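Local coordinates for protection of telomeres protein 1 (Schizosaccharomyces pombe, PDB 5USB) that binds single-stranded telomeric DNA to protect the 3' overhang and regulates telomerase and telomere length, the chain here being one OB-fold DNA-binding domain of it, at residues Gln13-Tyr18 with Lys90-Lys95; Ser64-Leu69 with Tyr101-Leu106; Phe3-Gln8 with Val35-Glu40; Ala19-Thr24 with Asp85-Lys90. The protein carries 1 engineered substitution. All coordinates share one frame; numbering follows the deposited sequence.

Contact 1 (Gln13-Tyr18 with Lys90-Lys95); sequences QRCSFY and KNVRTK. With nucleotides of chain B.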
# COMPACT_ATOMS: atom_id res chain seq x y z
N GLN A 13 5.78 11.94 5.84
CA GLN A 13 5.21 11.76 7.16
C GLN A 13 5.24 10.28 7.50
O GLN A 13 5.44 9.42 6.63
CB GLN A 13 3.79 12.30 7.24
CG GLN A 13 2.78 11.43 6.54
CD GLN A 13 1.36 11.92 6.69
OE1 GLN A 13 0.44 11.38 6.06
NE2 GLN A 13 1.16 12.96 7.50
N ARG A 14 5.09 10.02 8.79
CA ARG A 14 4.81 8.68 9.27
C ARG A 14 3.30 8.50 9.30
O ARG A 14 2.58 9.38 9.77
CB ARG A 14 5.44 8.50 10.66
CG ARG A 14 4.80 7.44 11.54
CD ARG A 14 5.51 7.33 12.90
NE ARG A 14 5.13 8.38 13.84
CZ ARG A 14 4.03 8.35 14.59
NH1 ARG A 14 3.20 7.31 14.52
NH2 ARG A 14 3.77 9.34 15.43
N CYS A 15 2.80 7.37 8.80
CA CYS A 15 1.37 7.17 8.84
C CYS A 15 1.06 5.69 9.04
O CYS A 15 1.95 4.83 8.97
CB CYS A 15 0.71 7.70 7.57
SG CYS A 15 1.30 6.87 6.09
N SER A 16 -0.21 5.43 9.34
CA SER A 16 -0.74 4.10 9.51
C SER A 16 -2.08 3.97 8.82
O SER A 16 -2.88 4.90 8.85
CB SER A 16 -0.93 3.80 11.01
OG SER A 16 0.29 3.95 11.71
N PHE A 17 -2.34 2.81 8.20
CA PHE A 17 -3.57 2.64 7.44
C PHE A 17 -3.86 1.16 7.23
O PHE A 17 -2.98 0.31 7.31
CB PHE A 17 -3.50 3.36 6.08
CG PHE A 17 -2.30 3.01 5.25
CD1 PHE A 17 -2.34 1.91 4.41
CD2 PHE A 17 -1.18 3.81 5.26
CE1 PHE A 17 -1.24 1.58 3.65
CE2 PHE A 17 -0.07 3.49 4.48
CZ PHE A 17 -0.11 2.37 3.67
N TYR A 18 -5.12 0.89 6.92
CA TYR A 18 -5.61 -0.40 6.47
C TYR A 18 -5.77 -0.32 4.95
O TYR A 18 -6.18 0.71 4.42
CB TYR A 18 -6.98 -0.71 7.10
CG TYR A 18 -6.92 -1.03 8.58
CD1 TYR A 18 -6.81 -2.34 8.97
CD2 TYR A 18 -7.00 -0.04 9.54
CE1 TYR A 18 -6.76 -2.67 10.31
CE2 TYR A 18 -6.95 -0.35 10.88
CZ TYR A 18 -6.83 -1.65 11.26
OH TYR A 18 -6.78 -2.00 12.61
N LYS A 90 1.70 0.12 9.82
CA LYS A 90 1.79 0.97 10.99
C LYS A 90 3.11 1.71 10.97
O LYS A 90 4.17 1.11 10.75
CB LYS A 90 1.65 0.15 12.27
CG LYS A 90 0.26 -0.33 12.51
CD LYS A 90 0.14 -1.19 13.74
CE LYS A 90 -1.23 -1.80 13.85
NZ LYS A 90 -1.25 -2.95 14.81
N ASN A 91 3.03 3.04 11.08
CA ASN A 91 4.18 3.91 11.25
C ASN A 91 5.14 3.83 10.07
O ASN A 91 6.35 3.96 10.22
CB ASN A 91 4.90 3.61 12.57
CG ASN A 91 3.96 3.75 13.74
OD1 ASN A 91 3.26 4.74 13.84
ND2 ASN A 91 3.87 2.71 14.57
N VAL A 92 4.60 3.67 8.89
CA VAL A 92 5.40 3.64 7.68
C VAL A 92 5.59 5.05 7.17
O VAL A 92 4.85 5.98 7.50
CB VAL A 92 4.75 2.72 6.62
CG1 VAL A 92 4.72 1.30 7.13
CG2 VAL A 92 3.36 3.19 6.26
N ARG A 93 6.67 5.21 6.44
CA ARG A 93 7.15 6.47 5.95
C ARG A 93 6.71 6.69 4.51
O ARG A 93 6.66 5.74 3.72
CB ARG A 93 8.67 6.44 6.04
CG ARG A 93 9.33 7.69 5.76
CD ARG A 93 9.16 8.66 6.88
NE ARG A 93 9.56 9.92 6.32
CZ ARG A 93 9.42 11.11 6.87
NH1 ARG A 93 8.86 11.28 8.08
NH2 ARG A 93 9.84 12.13 6.15
N THR A 94 6.35 7.91 4.17
CA THR A 94 6.04 8.23 2.79
C THR A 94 7.10 9.16 2.20
O THR A 94 7.81 9.88 2.91
CB THR A 94 4.69 8.91 2.68
OG1 THR A 94 4.77 10.18 3.32
CG2 THR A 94 3.63 8.10 3.34
N LYS A 95 7.21 9.12 0.88
CA LYS A 95 8.13 9.99 0.16
C LYS A 95 7.53 10.26 -1.20
O LYS A 95 6.45 9.76 -1.56
CB LYS A 95 9.52 9.38 0.04
CG LYS A 95 9.58 8.07 -0.71
CD LYS A 95 10.99 7.56 -0.87
CE LYS A 95 11.73 8.30 -1.95
NZ LYS A 95 12.72 7.41 -2.59
P DG B 2 20.38 2.78 -5.66
OP1 DG B 2 21.60 2.14 -6.19
OP2 DG B 2 20.26 4.25 -5.61
O5' DG B 2 19.15 2.21 -6.49
C5' DG B 2 19.01 0.81 -6.70
C4' DG B 2 17.62 0.53 -7.20
O4' DG B 2 16.67 0.44 -6.11
C3' DG B 2 17.05 1.61 -8.09
O3' DG B 2 17.58 1.37 -9.38
C2' DG B 2 15.56 1.33 -7.99
C1' DG B 2 15.39 0.88 -6.56
N9 DG B 2 14.95 1.92 -5.64
C8 DG B 2 15.75 2.60 -4.76
N7 DG B 2 15.10 3.48 -4.05
C5 DG B 2 13.81 3.41 -4.52
C6 DG B 2 12.66 4.14 -4.13
O6 DG B 2 12.56 5.00 -3.26
N1 DG B 2 11.54 3.77 -4.87
C2 DG B 2 11.53 2.79 -5.84
N2 DG B 2 10.36 2.56 -6.42
N3 DG B 2 12.60 2.11 -6.21
C4 DG B 2 13.69 2.46 -5.51

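Contact 2 (Ser64-Leu69 with Tyr101-Leu106); sequences SIRCIL and YLECIL. With nucleotides of chain B.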
# COMPACT_ATOMS: atom_id res chain seq x y z
N SER A 64 -4.28 4.00 -5.78
CA SER A 64 -3.40 3.01 -5.17
C SER A 64 -2.01 3.61 -4.94
O SER A 64 -1.57 4.51 -5.66
CB SER A 64 -3.27 1.76 -6.06
OG SER A 64 -4.55 1.26 -6.32
N ILE A 65 -1.31 3.08 -3.93
CA ILE A 65 0.04 3.54 -3.59
C ILE A 65 1.00 2.35 -3.64
O ILE A 65 0.65 1.24 -3.23
CB ILE A 65 0.09 4.23 -2.21
CG1 ILE A 65 1.47 4.87 -2.03
CG2 ILE A 65 -0.24 3.27 -1.05
CD1 ILE A 65 1.55 5.81 -0.85
N ARG A 66 2.18 2.58 -4.19
CA ARG A 66 3.25 1.60 -4.22
C ARG A 66 3.99 1.60 -2.89
O ARG A 66 4.31 2.67 -2.38
CB ARG A 66 4.24 1.92 -5.34
CG ARG A 66 5.54 1.15 -5.30
CD ARG A 66 6.54 1.78 -6.29
NE ARG A 66 6.16 1.58 -7.67
CZ ARG A 66 6.54 2.35 -8.68
NH1 ARG A 66 7.33 3.39 -8.47
NH2 ARG A 66 6.13 2.06 -9.90
N CYS A 67 4.26 0.42 -2.34
CA CYS A 67 5.02 0.29 -1.10
C CYS A 67 6.25 -0.54 -1.45
O CYS A 67 6.09 -1.63 -1.99
CB CYS A 67 4.21 -0.39 0.01
SG CYS A 67 2.59 0.38 0.30
N ILE A 68 7.45 -0.03 -1.12
CA ILE A 68 8.69 -0.77 -1.33
C ILE A 68 9.22 -1.26 0.01
O ILE A 68 9.40 -0.48 0.94
CB ILE A 68 9.76 0.09 -2.03
CG1 ILE A 68 9.18 0.73 -3.28
CG2 ILE A 68 11.01 -0.78 -2.33
CD1 ILE A 68 8.80 -0.22 -4.29
N LEU A 69 9.47 -2.58 0.09
CA LEU A 69 9.89 -3.24 1.31
C LEU A 69 11.29 -3.79 1.12
O LEU A 69 11.54 -4.53 0.16
CB LEU A 69 8.93 -4.38 1.66
CG LEU A 69 7.60 -4.03 2.36
CD1 LEU A 69 6.69 -3.15 1.54
CD2 LEU A 69 6.83 -5.29 2.77
N TYR A 101 5.43 11.31 -7.63
CA TYR A 101 4.34 10.49 -7.09
C TYR A 101 4.65 10.03 -5.67
O TYR A 101 5.80 9.77 -5.32
CB TYR A 101 4.10 9.27 -7.98
CG TYR A 101 3.77 9.64 -9.39
CD1 TYR A 101 2.53 10.16 -9.71
CD2 TYR A 101 4.72 9.51 -10.39
CE1 TYR A 101 2.23 10.54 -11.04
CE2 TYR A 101 4.43 9.88 -11.70
CZ TYR A 101 3.20 10.38 -12.01
OH TYR A 101 2.92 10.74 -13.30
N LEU A 102 3.61 9.96 -4.85
CA LEU A 102 3.71 9.44 -3.51
C LEU A 102 4.06 7.96 -3.55
O LEU A 102 3.58 7.21 -4.42
CB LEU A 102 2.37 9.62 -2.79
CG LEU A 102 2.24 10.63 -1.68
CD1 LEU A 102 0.85 10.53 -1.05
CD2 LEU A 102 3.30 10.43 -0.64
N GLU A 103 4.89 7.54 -2.61
CA GLU A 103 5.14 6.13 -2.41
C GLU A 103 5.42 5.91 -0.93
O GLU A 103 5.68 6.84 -0.17
CB GLU A 103 6.29 5.62 -3.30
CG GLU A 103 7.58 6.38 -3.14
CD GLU A 103 8.72 5.84 -4.00
OE1 GLU A 103 8.54 4.81 -4.67
OE2 GLU A 103 9.81 6.46 -3.97
N CYS A 104 5.30 4.66 -0.52
CA CYS A 104 5.55 4.23 0.84
C CYS A 104 6.80 3.35 0.87
O CYS A 104 6.99 2.51 -0.00
CB CYS A 104 4.32 3.49 1.37
SG CYS A 104 4.45 2.72 2.95
N ILE A 105 7.62 3.55 1.90
CA ILE A 105 8.92 2.91 2.00
C ILE A 105 9.04 2.24 3.35
O ILE A 105 8.70 2.85 4.38
CB ILE A 105 10.05 3.93 1.81
CG1 ILE A 105 9.97 4.58 0.43
CG2 ILE A 105 11.36 3.25 2.03
CD1 ILE A 105 10.06 3.64 -0.72
N LEU A 106 9.51 0.99 3.36
CA LEU A 106 9.89 0.31 4.59
C LEU A 106 11.37 -0.08 4.48
O LEU A 106 11.74 -1.08 3.86
CB LEU A 106 8.99 -0.89 4.87
CG LEU A 106 7.58 -0.62 5.35
CD1 LEU A 106 6.70 -0.16 4.21
CD2 LEU A 106 6.99 -1.82 6.00
P DA B 5 5.70 2.78 -16.24
OP1 DA B 5 6.27 1.97 -17.30
OP2 DA B 5 5.33 4.15 -16.46
O5' DA B 5 4.41 2.02 -15.72
C5' DA B 5 4.46 0.64 -15.47
C4' DA B 5 3.26 0.26 -14.64
O4' DA B 5 3.41 0.81 -13.32
C3' DA B 5 1.94 0.82 -15.17
O3' DA B 5 0.87 -0.10 -14.92
C2' DA B 5 1.79 2.11 -14.39
C1' DA B 5 2.42 1.79 -13.06
N9 DA B 5 3.09 2.90 -12.40
C8 DA B 5 3.97 3.78 -12.96
N7 DA B 5 4.46 4.65 -12.11
C5 DA B 5 3.89 4.29 -10.90
C6 DA B 5 4.01 4.81 -9.61
N6 DA B 5 4.78 5.85 -9.30
N1 DA B 5 3.29 4.22 -8.63
C2 DA B 5 2.51 3.19 -8.94
N3 DA B 5 2.33 2.60 -10.11
C4 DA B 5 3.05 3.20 -11.06
P DG B 2 20.38 2.78 -5.66
OP1 DG B 2 21.60 2.14 -6.19
OP2 DG B 2 20.26 4.25 -5.61
O5' DG B 2 19.15 2.21 -6.49
C5' DG B 2 19.01 0.81 -6.70
C4' DG B 2 17.62 0.53 -7.20
O4' DG B 2 16.67 0.44 -6.11
C3' DG B 2 17.05 1.61 -8.09
O3' DG B 2 17.58 1.37 -9.38
C2' DG B 2 15.56 1.33 -7.99
C1' DG B 2 15.39 0.88 -6.56
N9 DG B 2 14.95 1.92 -5.64
C8 DG B 2 15.75 2.60 -4.76
N7 DG B 2 15.10 3.48 -4.05
C5 DG B 2 13.81 3.41 -4.52
C6 DG B 2 12.66 4.14 -4.13
O6 DG B 2 12.56 5.00 -3.26
N1 DG B 2 11.54 3.77 -4.87
C2 DG B 2 11.53 2.79 -5.84
N2 DG B 2 10.36 2.56 -6.42
N3 DG B 2 12.60 2.11 -6.21
C4 DG B 2 13.69 2.46 -5.51
P DT B 4 12.47 2.55 -15.29
OP1 DT B 4 12.45 1.64 -16.42
OP2 DT B 4 13.10 3.85 -15.44
O5' DT B 4 10.93 2.76 -14.92
C5' DT B 4 10.17 1.69 -14.40
C4' DT B 4 8.79 2.14 -14.02
O4' DT B 4 8.86 2.98 -12.84
C3' DT B 4 8.05 2.97 -15.08
O3' DT B 4 6.65 2.70 -14.99
C2' DT B 4 8.30 4.39 -14.61
C1' DT B 4 8.22 4.21 -13.11
N1 DT B 4 8.89 5.25 -12.31
C2 DT B 4 8.22 5.78 -11.23
O2 DT B 4 7.14 5.39 -10.87
N3 DT B 4 8.93 6.73 -10.54
C4 DT B 4 10.18 7.22 -10.84
O4 DT B 4 10.68 8.08 -10.13
C5 DT B 4 10.82 6.63 -11.99
C7 DT B 4 12.18 7.09 -12.38
C6 DT B 4 10.14 5.70 -12.67
O HOH W 1 2.83 5.03 -5.68

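Contact 3 (Phe3-Gln8 with Val35-Glu40); sequences FSLLSQ and VTDYTE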
# COMPACT_ATOMS: atom_id res chain seq x y z
N PHE A 3 -4.76 6.05 12.75
CA PHE A 3 -4.91 5.64 11.38
C PHE A 3 -5.45 6.73 10.47
O PHE A 3 -6.20 7.54 10.90
CB PHE A 3 -5.84 4.45 11.30
CG PHE A 3 -5.28 3.20 11.91
CD1 PHE A 3 -4.35 2.48 11.29
CD2 PHE A 3 -5.75 2.76 13.11
CE1 PHE A 3 -3.84 1.38 11.83
CE2 PHE A 3 -5.27 1.63 13.67
CZ PHE A 3 -4.30 0.94 13.03
N SER A 4 -4.99 6.75 9.23
CA SER A 4 -5.45 7.66 8.19
C SER A 4 -6.10 6.88 7.06
O SER A 4 -5.72 5.74 6.79
CB SER A 4 -4.28 8.42 7.57
OG SER A 4 -3.63 9.25 8.49
N LEU A 5 -7.04 7.51 6.35
CA LEU A 5 -7.40 7.03 5.03
C LEU A 5 -6.28 7.39 4.06
O LEU A 5 -5.55 8.37 4.25
CB LEU A 5 -8.71 7.63 4.53
CG LEU A 5 -9.90 7.25 5.41
CD1 LEU A 5 -11.13 7.86 4.80
CD2 LEU A 5 -10.08 5.76 5.62
N LEU A 6 -6.15 6.60 2.98
CA LEU A 6 -5.06 6.88 2.06
C LEU A 6 -5.23 8.23 1.38
O LEU A 6 -4.25 8.85 0.98
CB LEU A 6 -4.91 5.76 1.04
CG LEU A 6 -4.15 4.55 1.60
CD1 LEU A 6 -4.13 3.50 0.47
CD2 LEU A 6 -2.73 4.89 2.07
N SER A 7 -6.47 8.72 1.27
CA SER A 7 -6.69 10.05 0.71
C SER A 7 -6.13 11.16 1.59
O SER A 7 -5.94 12.29 1.11
CB SER A 7 -8.18 10.27 0.53
OG SER A 7 -8.80 10.22 1.80
N GLN A 8 -5.85 10.86 2.86
CA GLN A 8 -5.38 11.84 3.83
C GLN A 8 -3.87 11.85 3.99
O GLN A 8 -3.34 12.76 4.65
CB GLN A 8 -6.04 11.58 5.19
CG GLN A 8 -7.55 11.66 5.15
CD GLN A 8 -8.21 11.18 6.43
OE1 GLN A 8 -7.77 10.20 7.08
NE2 GLN A 8 -9.29 11.87 6.82
N VAL A 35 -1.23 -1.06 -2.97
CA VAL A 35 -2.38 -1.19 -2.08
C VAL A 35 -3.34 -0.02 -2.24
O VAL A 35 -2.99 1.04 -2.75
CB VAL A 35 -1.94 -1.33 -0.62
CG1 VAL A 35 -0.89 -2.40 -0.52
CG2 VAL A 35 -1.42 -0.02 -0.08
N THR A 36 -4.59 -0.26 -1.84
CA THR A 36 -5.66 0.72 -1.96
C THR A 36 -6.62 0.59 -0.79
O THR A 36 -6.80 -0.51 -0.25
CB THR A 36 -6.45 0.51 -3.27
OG1 THR A 36 -7.40 1.57 -3.44
CG2 THR A 36 -7.23 -0.76 -3.25
N ASP A 37 -7.27 1.72 -0.44
CA ASP A 37 -8.46 1.63 0.40
C ASP A 37 -9.66 2.22 -0.32
O ASP A 37 -10.69 2.51 0.32
CB ASP A 37 -8.24 2.26 1.78
CG ASP A 37 -8.02 3.74 1.74
OD1 ASP A 37 -8.12 4.34 0.65
OD2 ASP A 37 -7.81 4.33 2.84
N TYR A 38 -9.54 2.37 -1.64
CA TYR A 38 -10.58 2.92 -2.51
C TYR A 38 -10.91 4.36 -2.17
O TYR A 38 -12.06 4.80 -2.31
CB TYR A 38 -11.81 1.99 -2.50
CG TYR A 38 -11.49 0.71 -3.21
CD1 TYR A 38 -11.52 0.68 -4.60
CD2 TYR A 38 -11.10 -0.43 -2.52
CE1 TYR A 38 -11.21 -0.45 -5.29
CE2 TYR A 38 -10.77 -1.60 -3.23
CZ TYR A 38 -10.83 -1.56 -4.62
OH TYR A 38 -10.53 -2.66 -5.39
N THR A 39 -9.91 5.11 -1.71
CA THR A 39 -9.99 6.56 -1.57
C THR A 39 -8.89 7.17 -2.43
O THR A 39 -7.81 6.61 -2.58
CB THR A 39 -9.90 7.07 -0.10
OG1 THR A 39 -8.57 6.91 0.41
CG2 THR A 39 -10.90 6.33 0.82
N GLU A 40 -9.18 8.31 -3.03
CA GLU A 40 -8.32 8.95 -4.03
C GLU A 40 -7.33 9.90 -3.40
O GLU A 40 -7.67 10.61 -2.45
CB GLU A 40 -9.21 9.69 -5.01
CG GLU A 40 -8.57 10.24 -6.21
CD GLU A 40 -9.61 10.85 -7.12
OE1 GLU A 40 -10.80 10.91 -6.71
OE2 GLU A 40 -9.26 11.20 -8.25

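Contact 4 (Ala19-Thr24 with Asp85-Lys90); sequences AQVIKT and DYVVMK. With nucleotides of chain B.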
# COMPACT_ATOMS: atom_id res chain seq x y z
N ALA A 19 -5.48 -1.41 4.26
CA ALA A 19 -5.59 -1.40 2.81
C ALA A 19 -5.74 -2.81 2.28
O ALA A 19 -5.44 -3.80 2.97
CB ALA A 19 -4.38 -0.73 2.19
N GLN A 20 -6.20 -2.90 1.04
CA GLN A 20 -6.25 -4.15 0.31
C GLN A 20 -5.13 -4.19 -0.72
O GLN A 20 -4.84 -3.19 -1.39
CB GLN A 20 -7.59 -4.34 -0.38
CG GLN A 20 -7.72 -5.75 -0.92
CD GLN A 20 -9.10 -6.09 -1.43
OE1 GLN A 20 -9.83 -5.24 -1.90
NE2 GLN A 20 -9.41 -7.40 -1.41
N VAL A 21 -4.47 -5.34 -0.81
CA VAL A 21 -3.35 -5.53 -1.73
C VAL A 21 -3.91 -5.83 -3.11
O VAL A 21 -4.63 -6.83 -3.31
CB VAL A 21 -2.42 -6.65 -1.26
CG1 VAL A 21 -1.31 -6.86 -2.28
CG2 VAL A 21 -1.86 -6.33 0.07
N ILE A 22 -3.52 -5.02 -4.08
CA ILE A 22 -3.94 -5.19 -5.46
C ILE A 22 -2.91 -5.97 -6.26
O ILE A 22 -3.28 -6.83 -7.06
CB ILE A 22 -4.22 -3.82 -6.12
CG1 ILE A 22 -5.31 -3.04 -5.39
CG2 ILE A 22 -4.59 -4.05 -7.58
CD1 ILE A 22 -6.63 -3.78 -5.30
N LYS A 23 -1.64 -5.68 -6.04
CA LYS A 23 -0.56 -6.24 -6.83
C LYS A 23 0.66 -6.44 -5.94
O LYS A 23 0.95 -5.60 -5.08
CB LYS A 23 -0.21 -5.30 -7.99
CG LYS A 23 0.92 -5.78 -8.88
CD LYS A 23 1.13 -4.79 -9.98
CE LYS A 23 2.41 -5.10 -10.76
NZ LYS A 23 2.26 -6.28 -11.59
N THR A 24 1.37 -7.53 -6.18
CA THR A 24 2.67 -7.77 -5.58
C THR A 24 3.70 -8.01 -6.66
O THR A 24 3.36 -8.53 -7.73
CB THR A 24 2.66 -8.97 -4.62
OG1 THR A 24 2.36 -10.18 -5.31
CG2 THR A 24 1.62 -8.79 -3.53
N ASP A 85 -5.16 -9.96 -0.34
CA ASP A 85 -5.07 -9.87 1.10
C ASP A 85 -5.33 -8.44 1.60
O ASP A 85 -5.14 -7.44 0.89
CB ASP A 85 -3.69 -10.29 1.59
CG ASP A 85 -3.43 -11.77 1.53
OD1 ASP A 85 -4.37 -12.57 1.29
OD2 ASP A 85 -2.25 -12.13 1.73
N TYR A 86 -5.77 -8.35 2.85
CA TYR A 86 -5.86 -7.09 3.55
C TYR A 86 -4.67 -6.95 4.47
O TYR A 86 -4.18 -7.95 5.03
CB TYR A 86 -7.16 -6.99 4.34
CG TYR A 86 -8.38 -7.07 3.48
CD1 TYR A 86 -8.92 -5.93 2.94
CD2 TYR A 86 -8.98 -8.27 3.20
CE1 TYR A 86 -10.04 -5.97 2.14
CE2 TYR A 86 -10.08 -8.34 2.38
CZ TYR A 86 -10.61 -7.18 1.87
OH TYR A 86 -11.74 -7.24 1.05
N VAL A 87 -4.14 -5.74 4.57
CA VAL A 87 -2.98 -5.46 5.38
C VAL A 87 -3.25 -4.24 6.26
O VAL A 87 -4.07 -3.37 5.94
CB VAL A 87 -1.68 -5.26 4.56
CG1 VAL A 87 -1.28 -6.53 3.80
CG2 VAL A 87 -1.82 -4.13 3.58
N VAL A 88 -2.54 -4.19 7.39
CA VAL A 88 -2.46 -3.01 8.24
C VAL A 88 -0.99 -2.62 8.29
O VAL A 88 -0.14 -3.44 8.64
CB VAL A 88 -3.07 -3.23 9.64
CG1 VAL A 88 -2.45 -4.39 10.38
CG2 VAL A 88 -3.01 -1.89 10.40
N MET A 89 -0.70 -1.39 7.88
CA MET A 89 0.65 -0.84 7.85
C MET A 89 0.71 0.22 8.93
O MET A 89 -0.15 1.09 8.98
CB MET A 89 0.94 -0.28 6.45
CG MET A 89 0.82 -1.47 5.43
SD MET A 89 1.27 -1.19 3.72
CE MET A 89 2.92 -0.69 4.00
N LYS A 90 1.70 0.12 9.82
CA LYS A 90 1.79 0.97 10.99
C LYS A 90 3.11 1.71 10.97
O LYS A 90 4.17 1.11 10.75
CB LYS A 90 1.65 0.15 12.27
CG LYS A 90 0.26 -0.33 12.51
CD LYS A 90 0.14 -1.19 13.74
CE LYS A 90 -1.23 -1.80 13.85
NZ LYS A 90 -1.25 -2.95 14.81
P DG B 7 2.96 -6.55 -19.69
OP1 DG B 7 3.38 -6.43 -21.10
OP2 DG B 7 1.68 -7.11 -19.35
O5' DG B 7 4.04 -7.40 -18.87
C5' DG B 7 5.40 -7.38 -19.25
C4' DG B 7 6.23 -8.09 -18.22
O4' DG B 7 6.35 -7.25 -17.06
C3' DG B 7 5.65 -9.42 -17.72
O3' DG B 7 6.68 -10.40 -17.76
C2' DG B 7 5.43 -9.19 -16.24
C1' DG B 7 6.37 -8.07 -15.93
N9 DG B 7 5.94 -7.29 -14.78
C8 DG B 7 4.68 -7.25 -14.24
N7 DG B 7 4.60 -6.51 -13.18
C5 DG B 7 5.89 -6.04 -12.99
C6 DG B 7 6.43 -5.21 -11.98
O6 DG B 7 5.85 -4.68 -11.04
N1 DG B 7 7.79 -4.98 -12.17
C2 DG B 7 8.54 -5.51 -13.19
N2 DG B 7 9.83 -5.18 -13.20
N3 DG B 7 8.05 -6.30 -14.14
C4 DG B 7 6.73 -6.52 -13.97
O HOH W 2 -12.31 -5.29 -0.57

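Contact 1 (Gln13-Tyr18 with Lys90-Lys95)
Two backbone bonds tie Cys15 to Val92: Cys15 N donates to Val92 O at 2.8 Å, and Val92 N returns to Cys15 O at 2.9 Å, each donor lying in its acceptor's carbonyl plane. Asn91 also faces Cys15, which makes a G1 beta bulge at a corner of this OB-fold domain, with Asn91 in the left-handed conformation (phi 61°). Ser16 OG, set beside its own backbone N, accepts Asn91 N at 3.0 Å. On the outer face, Arg14 bends at chi3 and runs alongside Asn91, so that NH1 gives a 2.7 Å bond to Asn91 OD1. OD1 lies near the guanidinium plane, but NH1 sits 34° above the amide's carbonyl plane, and the two flat groups are 55° apart. An alanine in place of Asn91 would lose OD1 and would probably leave the Arg14 guanidinium less well fixed. Farther along, Gln13 N reaches Thr94 OG1 at 3.2 Å and Thr94 N donates back to Gln13 O; the threonine hydroxyl also bonds Thr10 O, and Thr10 N is held by Gln13 OE1. The Arg93 guanidinium lays one face over the backbone of Gln13. On the buried face, Val92 CG2 meets Phe17 CE2 at 3.9 Å, and Cys15 SG lies at that ring's edge, in its plane, 3.8 Å from Thr94 CG2. At the far end, Lys95 NZ bonds O6 of guanine DG2 of chain B at 2.5 Å.

Contact 2 (Ser64-Leu69 with Tyr101-Leu106)
Guanine DG2 of chain B presents N1 and N2 to the carboxylate of Glu103. N1 donates to Glu103 OE1 at 3.2 Å and more weakly to OE2, and N2 adds a weak bond to OE1. Next door, Arg66 NH1 bonds O2 of thymine DT4 of chain B at 3.1 Å, while adenine DA5 of chain B lies over one guanidinium face, offset toward its rim, DA5 C5 3.3 Å from Arg66 NH2. The two charged side chains run side by side, their flat ends 62° apart, and Arg66 NH1 stays 4.2 Å from Glu103 OE1, beyond a salt bridge. Behind them lies the parallel strand pair that helps close an OB barrel, 65-69 against 102-106. Cys104 N bonds Arg66 O almost straight (174°), Ile68 N takes Cys104 O, and Leu106 N takes Ile68 O, so both DNA-binding side chains spring from this ladder. A water spans Arg66 N and Leu102 O. Ile68 and Ile105 lie alongside each other on the DNA face, Ile105 CD1 3.8 Å from Ile68 CB. Inside the barrel, Cys67 SG touches Cys104 CB at 3.7 Å, and Leu69 CD1 meets Leu106 CD1 at 4.0 Å. Tyr34 OH steadies Arg66 NE through a weak bond.

Contact 3 (Phe3-Gln8 with Val35-Glu40)
The tight half of this contact centres on the buried carboxylate of Asp37, just past the end of strand 31-36 of the OB fold, where the segment Phe3-Gln8, which precedes strand 14-26, packs against it. Leu6 N donates to Asp37 OD2 at 2.8 Å, nearly straight (168°) but from 30° above the carboxylate plane. Leu6 CB comes within 3.5 Å of Asp37 OD1, and Leu6 CD1 lies 4.0 Å from Thr36 CA. Thr39 OG1 gives its proton to the syn lone pair of Asp37 OD1 at 2.6 Å and accepts a weak bond from Ser7 N, while Ser7 CB sits 3.0 Å from Glu40 O. In an ST turn, Thr36 OG1 accepts Tyr38 N; it also bonds Phe63 O. The other half is looser: Leu5 is partly exposed at the margin, Glu40 starts out away from the segment and is exposed, and the exposed Gln8 folds back so that OE1 accepts Leu5 N. An alanine in place of Asp37 would remove both carboxylate oxygens and would probably loosen the N-terminal segment and the turn through Thr39 together. Because Asp37 accepts from Leu6 N, from Thr39 OG1 and weakly from Thr39 N, its carboxylate is probably ionised despite burial.

Contact 4 (Ala19-Thr24 with Asp85-Lys90)
Backbone bonds come first. Ala19 and Val87 form a hydrogen-bonded antiparallel pair, with Ala19 N to Val87 O at 2.9 Å and Val87 N to Ala19 O at 2.8 Å; Val21 N then meets Asp85 O at 2.8 Å, nearly along the C=O axis. The next pair, Gln20 with Tyr86, is non-hydrogen-bonded, and its side chains do the work. Gln20 is fully extended, CG anti to the backbone N (chi1 -170°), so its chain lies alongside the tyrosine. CG makes a CH-pi contact over the ring face, 4.2 Å from the centroid of the Tyr86 ring, and the terminal amide is stacked on the ring with the planes 13° apart. Among the polar ends, Gln20 NE2 bonds Gly84 O, and a water joins the other end of the amide to the phenol: it donates to Gln20 OE1 at 2.8 Å and lies 2.6 Å from Tyr86 OH. Asp85 OD2 pairs with Lys120. Apolar contact is made on the reverse face, where Val21 CG2 touches Val87 CG1 at 3.8 Å. Ile22 and Lys23 both face Tyr34 in a classic beta bulge, and from it Lys23 NZ hydrogen-bonds N7 of guanine DG7 of chain B at 2.8 Å. In this OB fold, along this part strand 14-26 is bordered by 31-36 and 86-90, strand 117-121 pairs with the latter, and helix 129-138 packs on Gln20 and Tyr86.

Strand 14-26 serves contacts 1 and 4, paired first with 92-96 and then with 86-90; these two strands follow each other in the chain, with Lys90 at the junction. Contact 2 is the buried one, with one face to the barrel core and the other to the DNA, whose bases it reads with charged side chains. Contacts 1, 3 and 4 are partly buried: 1 and 4 are ladders that touch DNA through single lysines, while contact 3 stands about 8 Å from the nucleic acid at its nearest atom and relies on side-chain acceptors instead. Met89 CE touches Cys67, Cys104 and Leu106, tying contacts 2 and 4 through the core; Thr36 O to Gln20 N joins contacts 3 and 4.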